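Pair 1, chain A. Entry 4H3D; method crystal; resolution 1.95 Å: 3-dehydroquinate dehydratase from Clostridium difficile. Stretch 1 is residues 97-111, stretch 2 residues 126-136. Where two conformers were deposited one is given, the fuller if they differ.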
# COMPACT_ATOMS: atom_id res chain seq x y z
N SER A 97 -25.00 -21.01 20.99
CA SER A 97 -24.50 -21.18 22.32
C SER A 97 -23.00 -21.43 22.32
O SER A 97 -22.40 -21.80 21.30
CB SER A 97 -25.21 -22.33 23.04
OG SER A 97 -24.80 -23.59 22.53
N ARG A 98 -22.42 -21.23 23.48
CA ARG A 98 -21.02 -21.47 23.75
C ARG A 98 -20.71 -22.96 23.56
O ARG A 98 -19.70 -23.33 22.95
CB ARG A 98 -20.76 -21.02 25.19
CG ARG A 98 -19.44 -21.34 25.79
CD ARG A 98 -19.28 -20.44 27.01
NE ARG A 98 -19.41 -19.06 26.58
CZ ARG A 98 -18.37 -18.32 26.19
NH1 ARG A 98 -17.16 -18.83 26.24
NH2 ARG A 98 -18.55 -17.07 25.78
N ASP A 99 -21.60 -23.80 24.07
CA ASP A 99 -21.46 -25.24 23.94
C ASP A 99 -21.52 -25.67 22.47
O ASP A 99 -20.75 -26.53 22.05
CB ASP A 99 -22.52 -25.98 24.76
CG ASP A 99 -22.23 -25.96 26.25
OD1 ASP A 99 -21.06 -25.71 26.65
OD2 ASP A 99 -23.16 -26.19 27.03
N TYR A 100 -22.43 -25.07 21.69
CA TYR A 100 -22.52 -25.45 20.28
C TYR A 100 -21.31 -24.94 19.50
O TYR A 100 -20.86 -25.59 18.59
CB TYR A 100 -23.82 -24.99 19.61
CG TYR A 100 -23.93 -25.56 18.20
CD1 TYR A 100 -24.05 -26.94 18.00
CD2 TYR A 100 -23.89 -24.74 17.08
CE1 TYR A 100 -24.12 -27.48 16.72
CE2 TYR A 100 -23.97 -25.27 15.80
CZ TYR A 100 -24.09 -26.64 15.63
OH TYR A 100 -24.17 -27.17 14.37
N TYR A 101 -20.78 -23.78 19.88
CA TYR A 101 -19.60 -23.24 19.20
C TYR A 101 -18.46 -24.23 19.32
O TYR A 101 -17.76 -24.50 18.35
CB TYR A 101 -19.22 -21.89 19.82
CG TYR A 101 -17.99 -21.24 19.25
CD1 TYR A 101 -18.07 -20.40 18.15
CD2 TYR A 101 -16.75 -21.42 19.84
CE1 TYR A 101 -16.92 -19.77 17.64
CE2 TYR A 101 -15.61 -20.81 19.35
CZ TYR A 101 -15.70 -19.99 18.25
OH TYR A 101 -14.57 -19.38 17.77
N THR A 102 -18.28 -24.75 20.53
CA THR A 102 -17.24 -25.73 20.83
C THR A 102 -17.48 -27.03 20.05
O THR A 102 -16.58 -27.52 19.38
CB THR A 102 -17.19 -26.02 22.34
OG1 THR A 102 -16.95 -24.78 23.03
CG2 THR A 102 -16.09 -27.02 22.68
N THR A 103 -18.69 -27.55 20.13
CA THR A 103 -19.07 -28.79 19.43
C THR A 103 -18.90 -28.66 17.93
O THR A 103 -18.34 -29.55 17.29
CB THR A 103 -20.54 -29.18 19.74
OG1 THR A 103 -20.70 -29.37 21.14
CG2 THR A 103 -20.93 -30.47 19.01
N LEU A 104 -19.40 -27.57 17.35
CA LEU A 104 -19.27 -27.36 15.91
C LEU A 104 -17.81 -27.42 15.47
O LEU A 104 -17.45 -28.17 14.55
CB LEU A 104 -19.87 -26.01 15.53
CG LEU A 104 -19.80 -25.57 14.06
CD1 LEU A 104 -20.55 -26.53 13.14
CD2 LEU A 104 -20.34 -24.17 13.94
N ASN A 105 -16.95 -26.63 16.10
CA ASN A 105 -15.55 -26.63 15.72
C ASN A 105 -14.84 -27.97 15.93
O ASN A 105 -13.99 -28.35 15.13
CB ASN A 105 -14.82 -25.52 16.44
CG ASN A 105 -15.04 -24.18 15.80
OD1 ASN A 105 -14.69 -23.98 14.64
ND2 ASN A 105 -15.63 -23.25 16.55
N LYS A 106 -15.17 -28.66 17.01
CA LYS A 106 -14.56 -29.95 17.27
C LYS A 106 -15.02 -30.98 16.25
O LYS A 106 -14.22 -31.70 15.69
CB LYS A 106 -14.88 -30.41 18.69
CG LYS A 106 -14.16 -29.58 19.75
CD LYS A 106 -14.43 -30.10 21.17
CE LYS A 106 -13.75 -31.42 21.45
NZ LYS A 106 -14.25 -32.01 22.74
N GLU A 107 -16.32 -31.03 16.01
CA GLU A 107 -16.86 -32.00 15.07
C GLU A 107 -16.35 -31.79 13.67
O GLU A 107 -16.06 -32.76 12.96
CB GLU A 107 -18.40 -31.95 15.06
CG GLU A 107 -19.02 -32.61 16.25
CD GLU A 107 -18.92 -34.12 16.18
OE1 GLU A 107 -19.06 -34.69 15.07
OE2 GLU A 107 -18.70 -34.74 17.24
N ILE A 108 -16.22 -30.53 13.26
CA ILE A 108 -15.75 -30.24 11.93
C ILE A 108 -14.26 -30.54 11.83
O ILE A 108 -13.81 -31.06 10.80
CB ILE A 108 -16.11 -28.80 11.48
CG1 ILE A 108 -17.62 -28.64 11.40
CG2 ILE A 108 -15.49 -28.48 10.11
CD1 ILE A 108 -18.33 -29.75 10.66
N SER A 109 -13.49 -30.23 12.88
CA SER A 109 -12.05 -30.57 12.89
C SER A 109 -11.88 -32.06 12.78
O SER A 109 -10.93 -32.53 12.17
CB SER A 109 -11.37 -30.12 14.19
OG SER A 109 -11.37 -28.73 14.34
N ASN A 110 -12.80 -32.81 13.38
CA ASN A 110 -12.74 -34.27 13.37
C ASN A 110 -12.95 -34.91 11.99
O ASN A 110 -12.52 -36.04 11.77
CB ASN A 110 -13.75 -34.87 14.37
CG ASN A 110 -13.53 -36.33 14.59
OD1 ASN A 110 -12.42 -36.76 14.89
ND2 ASN A 110 -14.59 -37.14 14.43
N THR A 111 -13.62 -34.21 11.07
CA THR A 111 -13.88 -34.77 9.73
C THR A 111 -12.62 -34.99 8.92
O THR A 111 -12.60 -35.84 8.04
CB THR A 111 -14.79 -33.87 8.88
OG1 THR A 111 -14.13 -32.62 8.62
CG2 THR A 111 -16.12 -33.63 9.56
N GLU A 126 -11.06 -21.71 28.55
CA GLU A 126 -11.70 -23.03 28.64
C GLU A 126 -12.08 -23.53 27.25
O GLU A 126 -11.72 -24.64 26.87
CB GLU A 126 -12.93 -23.02 29.56
CG GLU A 126 -13.56 -24.39 29.78
CD GLU A 126 -14.62 -24.41 30.88
OE1 GLU A 126 -15.16 -23.34 31.23
OE2 GLU A 126 -14.90 -25.50 31.40
N VAL A 127 -12.78 -22.70 26.50
CA VAL A 127 -13.22 -23.05 25.15
C VAL A 127 -12.01 -23.23 24.24
O VAL A 127 -11.88 -24.26 23.55
CB VAL A 127 -14.14 -21.97 24.56
CG1 VAL A 127 -14.27 -22.13 23.05
CG2 VAL A 127 -15.49 -22.01 25.25
N ILE A 128 -11.13 -22.24 24.25
CA ILE A 128 -9.92 -22.26 23.42
C ILE A 128 -9.04 -23.47 23.68
O ILE A 128 -8.63 -24.14 22.74
CB ILE A 128 -9.09 -21.00 23.62
CG1 ILE A 128 -9.85 -19.77 23.09
CG2 ILE A 128 -7.77 -21.12 22.88
CD1 ILE A 128 -9.25 -18.46 23.54
N ASP A 129 -8.77 -23.77 24.94
CA ASP A 129 -7.95 -24.95 25.28
C ASP A 129 -8.55 -26.21 24.70
O ASP A 129 -7.84 -27.04 24.10
CB ASP A 129 -7.75 -25.10 26.79
CG ASP A 129 -6.68 -24.16 27.36
OD1 ASP A 129 -6.00 -23.46 26.57
OD2 ASP A 129 -6.51 -24.13 28.59
N GLU A 130 -9.85 -26.36 24.85
CA GLU A 130 -10.52 -27.56 24.34
C GLU A 130 -10.46 -27.66 22.82
O GLU A 130 -10.08 -28.71 22.28
CB GLU A 130 -11.97 -27.65 24.83
CG GLU A 130 -12.64 -28.97 24.44
CD GLU A 130 -14.05 -29.15 24.97
OE1 GLU A 130 -14.53 -28.31 25.75
OE2 GLU A 130 -14.68 -30.17 24.61
N VAL A 131 -10.81 -26.57 22.13
CA VAL A 131 -10.84 -26.59 20.68
C VAL A 131 -9.43 -26.65 20.07
O VAL A 131 -9.22 -27.36 19.09
CB VAL A 131 -11.61 -25.39 20.11
CG1 VAL A 131 -11.66 -25.47 18.60
CG2 VAL A 131 -13.03 -25.36 20.70
N VAL A 132 -8.48 -25.91 20.63
CA VAL A 132 -7.12 -25.93 20.09
C VAL A 132 -6.46 -27.30 20.25
O VAL A 132 -5.89 -27.83 19.30
CB VAL A 132 -6.21 -24.86 20.72
CG1 VAL A 132 -4.76 -25.09 20.32
CG2 VAL A 132 -6.66 -23.50 20.30
N ASN A 133 -6.56 -27.89 21.44
CA ASN A 133 -5.95 -29.19 21.68
C ASN A 133 -6.54 -30.25 20.76
O ASN A 133 -5.81 -31.08 20.22
CB ASN A 133 -6.09 -29.61 23.15
CG ASN A 133 -5.16 -28.84 24.07
OD1 ASN A 133 -4.08 -28.39 23.65
ND2 ASN A 133 -5.56 -28.71 25.35
N PHE A 134 -7.85 -30.20 20.54
CA PHE A 134 -8.49 -31.18 19.69
C PHE A 134 -8.09 -30.99 18.22
O PHE A 134 -7.81 -31.97 17.52
CB PHE A 134 -10.00 -31.18 19.84
CG PHE A 134 -10.64 -32.31 19.14
CD1 PHE A 134 -10.62 -33.57 19.71
CD2 PHE A 134 -11.20 -32.14 17.89
CE1 PHE A 134 -11.19 -34.64 19.05
CE2 PHE A 134 -11.77 -33.22 17.22
CZ PHE A 134 -11.76 -34.46 17.80
N ALA A 135 -8.10 -29.74 17.76
CA ALA A 135 -7.67 -29.44 16.41
C ALA A 135 -6.27 -29.97 16.18
O ALA A 135 -6.00 -30.60 15.16
CB ALA A 135 -7.73 -27.91 16.14
N HIS A 136 -5.38 -29.75 17.14
CA HIS A 136 -4.00 -30.23 16.97
C HIS A 136 -3.91 -31.73 16.94
O HIS A 136 -3.11 -32.29 16.19
CB HIS A 136 -3.06 -29.61 17.96
CG HIS A 136 -2.80 -28.16 17.70
ND1 HIS A 136 -2.48 -27.27 18.70
CD2 HIS A 136 -2.86 -27.44 16.55
CE1 HIS A 136 -2.32 -26.06 18.17
NE2 HIS A 136 -2.54 -26.14 16.87
O HOH W 1 -11.39 -28.53 17.35

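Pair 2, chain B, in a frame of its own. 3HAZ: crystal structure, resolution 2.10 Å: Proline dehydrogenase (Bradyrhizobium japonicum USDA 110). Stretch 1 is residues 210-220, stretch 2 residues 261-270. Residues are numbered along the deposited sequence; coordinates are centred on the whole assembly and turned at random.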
# COMPACT_ATOMS: atom_id res chain seq x y z
N TYR B 210 23.02 -49.20 29.21
CA TYR B 210 23.91 -48.12 28.81
C TYR B 210 25.16 -48.08 29.67
O TYR B 210 26.26 -47.88 29.16
CB TYR B 210 23.20 -46.76 28.88
CG TYR B 210 22.18 -46.53 27.79
CD1 TYR B 210 22.54 -46.65 26.46
CD2 TYR B 210 20.87 -46.18 28.10
CE1 TYR B 210 21.61 -46.44 25.45
CE2 TYR B 210 19.94 -45.96 27.11
CZ TYR B 210 20.32 -46.09 25.78
OH TYR B 210 19.40 -45.87 24.78
N PHE B 211 24.98 -48.26 30.98
CA PHE B 211 26.13 -48.38 31.88
C PHE B 211 27.07 -49.48 31.40
O PHE B 211 28.28 -49.26 31.27
CB PHE B 211 25.69 -48.67 33.32
CG PHE B 211 26.84 -48.92 34.26
CD1 PHE B 211 27.37 -47.90 35.02
CD2 PHE B 211 27.41 -50.19 34.35
CE1 PHE B 211 28.45 -48.14 35.88
CE2 PHE B 211 28.48 -50.43 35.20
CZ PHE B 211 29.00 -49.41 35.96
N ASP B 212 26.52 -50.66 31.12
CA ASP B 212 27.32 -51.80 30.66
C ASP B 212 28.02 -51.49 29.34
O ASP B 212 29.19 -51.82 29.16
CB ASP B 212 26.45 -53.05 30.52
CG ASP B 212 25.94 -53.56 31.86
OD1 ASP B 212 26.50 -53.17 32.91
OD2 ASP B 212 24.98 -54.36 31.86
N ALA B 213 27.30 -50.86 28.41
CA ALA B 213 27.89 -50.49 27.13
C ALA B 213 29.09 -49.55 27.30
O ALA B 213 30.14 -49.75 26.68
CB ALA B 213 26.84 -49.87 26.20
N TYR B 214 28.93 -48.53 28.14
CA TYR B 214 30.04 -47.62 28.43
C TYR B 214 31.21 -48.40 29.03
O TYR B 214 32.36 -48.22 28.63
CB TYR B 214 29.64 -46.54 29.43
CG TYR B 214 28.67 -45.49 28.93
CD1 TYR B 214 28.84 -44.88 27.69
CD2 TYR B 214 27.60 -45.07 29.73
CE1 TYR B 214 27.94 -43.90 27.24
CE2 TYR B 214 26.71 -44.09 29.30
CZ TYR B 214 26.89 -43.51 28.05
OH TYR B 214 26.01 -42.54 27.64
N ALA B 215 30.90 -49.25 30.01
CA ALA B 215 31.92 -50.04 30.69
C ALA B 215 32.67 -50.88 29.67
O ALA B 215 33.89 -50.93 29.68
CB ALA B 215 31.28 -50.93 31.76
N SER B 216 31.92 -51.54 28.79
CA SER B 216 32.52 -52.34 27.72
C SER B 216 33.35 -51.48 26.77
O SER B 216 34.42 -51.91 26.32
CB SER B 216 31.45 -53.11 26.94
OG SER B 216 30.84 -54.12 27.73
N ALA B 217 32.87 -50.28 26.45
CA ALA B 217 33.59 -49.40 25.51
C ALA B 217 34.92 -48.95 26.11
O ALA B 217 35.95 -48.92 25.43
CB ALA B 217 32.71 -48.18 25.14
N ILE B 218 34.89 -48.59 27.38
CA ILE B 218 36.08 -48.19 28.11
C ILE B 218 37.16 -49.29 28.09
O ILE B 218 38.34 -49.00 27.88
CB ILE B 218 35.72 -47.78 29.55
CG1 ILE B 218 35.03 -46.41 29.54
CG2 ILE B 218 36.96 -47.76 30.44
CD1 ILE B 218 34.36 -46.05 30.87
N GLU B 219 36.77 -50.55 28.26
CA GLU B 219 37.73 -51.66 28.16
C GLU B 219 38.29 -51.80 26.75
O GLU B 219 39.50 -51.94 26.56
CB GLU B 219 37.12 -52.97 28.64
CG GLU B 219 36.79 -52.96 30.12
CD GLU B 219 37.92 -52.40 30.96
OE1 GLU B 219 39.06 -52.92 30.85
OE2 GLU B 219 37.68 -51.46 31.74
N THR B 220 37.41 -51.74 25.75
CA THR B 220 37.86 -51.81 24.36
C THR B 220 38.85 -50.69 24.03
O THR B 220 39.94 -50.95 23.52
CB THR B 220 36.68 -51.74 23.37
OG1 THR B 220 35.84 -52.89 23.56
CG2 THR B 220 37.18 -51.70 21.92
N PRO B 261 26.90 -42.85 42.02
CA PRO B 261 27.77 -44.03 42.12
C PRO B 261 27.99 -44.68 40.77
O PRO B 261 29.06 -45.23 40.51
CB PRO B 261 26.99 -44.97 43.05
CG PRO B 261 26.00 -44.09 43.77
CD PRO B 261 25.67 -42.99 42.81
N GLN B 262 26.98 -44.61 39.90
CA GLN B 262 27.10 -45.17 38.56
C GLN B 262 28.16 -44.42 37.75
O GLN B 262 29.04 -45.04 37.15
CB GLN B 262 25.75 -45.13 37.85
CG GLN B 262 24.59 -45.66 38.68
CD GLN B 262 24.51 -47.17 38.70
OE1 GLN B 262 25.49 -47.87 38.45
NE2 GLN B 262 23.32 -47.68 39.00
N LEU B 263 28.06 -43.09 37.72
CA LEU B 263 29.00 -42.26 36.97
C LEU B 263 30.40 -42.39 37.56
O LEU B 263 31.39 -42.34 36.83
CB LEU B 263 28.58 -40.78 37.00
CG LEU B 263 29.37 -39.87 36.06
CD1 LEU B 263 29.10 -40.23 34.60
CD2 LEU B 263 29.08 -38.39 36.30
N LEU B 264 30.47 -42.55 38.87
CA LEU B 264 31.76 -42.74 39.54
C LEU B 264 32.42 -44.05 39.10
O LEU B 264 33.61 -44.07 38.78
CB LEU B 264 31.58 -42.73 41.06
CG LEU B 264 32.87 -42.94 41.86
CD1 LEU B 264 33.95 -41.98 41.41
CD2 LEU B 264 32.62 -42.82 43.36
N ASP B 265 31.64 -45.13 39.07
CA ASP B 265 32.14 -46.43 38.64
C ASP B 265 32.74 -46.34 37.23
O ASP B 265 33.84 -46.83 36.97
CB ASP B 265 31.01 -47.46 38.68
CG ASP B 265 31.49 -48.89 38.44
OD1 ASP B 265 32.62 -49.09 37.96
OD2 ASP B 265 30.71 -49.82 38.72
N LEU B 266 32.01 -45.69 36.33
CA LEU B 266 32.50 -45.52 34.97
C LEU B 266 33.77 -44.65 34.90
O LEU B 266 34.70 -44.98 34.17
CB LEU B 266 31.40 -44.97 34.06
CG LEU B 266 30.21 -45.88 33.75
CD1 LEU B 266 29.18 -45.16 32.87
CD2 LEU B 266 30.66 -47.19 33.09
N ALA B 267 33.81 -43.56 35.66
CA ALA B 267 34.99 -42.70 35.71
C ALA B 267 36.22 -43.45 36.21
O ALA B 267 37.32 -43.27 35.70
CB ALA B 267 34.72 -41.48 36.59
N GLN B 268 36.02 -44.29 37.23
CA GLN B 268 37.09 -45.10 37.78
C GLN B 268 37.64 -46.07 36.74
O GLN B 268 38.85 -46.29 36.65
CB GLN B 268 36.60 -45.86 39.01
CG GLN B 268 36.15 -44.98 40.19
CD GLN B 268 35.60 -45.79 41.35
OE1 GLN B 268 35.21 -46.95 41.17
NE2 GLN B 268 35.56 -45.19 42.54
N ARG B 269 36.75 -46.65 35.95
CA ARG B 269 37.15 -47.58 34.91
C ARG B 269 37.95 -46.87 33.83
O ARG B 269 38.90 -47.43 33.28
CB ARG B 269 35.93 -48.26 34.30
CG ARG B 269 35.32 -49.34 35.19
CD ARG B 269 33.87 -49.59 34.81
NE ARG B 269 33.27 -50.64 35.61
CZ ARG B 269 33.33 -51.93 35.30
NH1 ARG B 269 33.98 -52.33 34.21
NH2 ARG B 269 32.74 -52.82 36.08
N ALA B 270 37.56 -45.63 33.53
CA ALA B 270 38.26 -44.81 32.56
C ALA B 270 39.62 -44.39 33.12
O ALA B 270 40.63 -44.42 32.42
CB ALA B 270 37.43 -43.58 32.21
O HOH W 2 35.15 -50.74 31.97
O HOH W 3 39.06 -50.22 33.53

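The sharpest difference is how charge is used: in pair 1 a salt bridge spans the two helices, A:Lys106 NZ donating to A:Glu130 OE2 at 2.7 Å, whereas in pair 2 no direct hydrogen bond crosses and the salt bridge, B:Arg269 NE to B:Asp265 OD1 at 2.9 Å, lies within one helix. The backbones nevertheless agree, superposing with an RMSD of 0.5 Å over 14 central residues. Both pairs are nearly parallel helices, with axes at 3° and 9.4 Å apart in pair 1, 8° and 9.6 Å in pair 2. The matched positions A:Ser109/A:Ala135 and B:Ile218/B:Ala270 lie where the backbones run close, with CA atoms 5.7 Å and 6.0 Å apart respectively.

The aromatic ring changes helix. In pair 1 it belongs to A:Phe134 on the second helix; A:Lys106 lays its aliphatic chain over one face, CE standing 4.0 Å from A:Phe134 CG, before its ammonium reaches A:Glu130. The ring edge meets A:Ser109 CB, 4.2 Å from A:Phe134 CD2. In pair 2 the ring is B:Phe211 on the first helix, at the position of A:Thr102. B:Leu266 CD2 sits over its face, 3.9 Å from the ring centroid in a CH-pi contact, while B:Asp265 OD2 approaches the edge, 3.3 Å from B:Phe211 CZ.

Where pair 1 has A:Phe134, pair 2 has B:Arg269. Its guanidinium covers the small B:Ala215, the counterpart of A:Lys106, with B:Ala215 CB 3.9 Å from B:Arg269 NH1 over one face of the group. Thus a long lysine against a phenylalanine ring is replaced by a long arginine against an alanine.

The central branched residue is shared in role: A:Val131 matches B:Leu266. The valine packs its CG1 3.8 Å from A:Asn105 CB; the longer leucine places CD1 3.5 Å from B:Tyr214 CD2, at the position of A:Asn105. At the next turn A:Ser109 is replaced by B:Ile218, whose CD1 lies 4.2 Å from B:Ala270 CB; in pair 1 A:Ser109 OG lies 4.1 Å from A:Ala135 CB.

Water completes both contacts. In pair 1, water 1 donates to A:Ser109 OG and A:Val131 O, each at 3.0 Å, while the serine hydroxyl itself donates to A:Asn105 O. In pair 2, B:Glu219 OE2 and B:Arg269 NH1 are 4.5 Å apart, beyond a salt bridge; water 2 links them, donating to B:Glu219 OE2 at 2.6 Å and accepting from B:Arg269 NH1 at 3.0 Å.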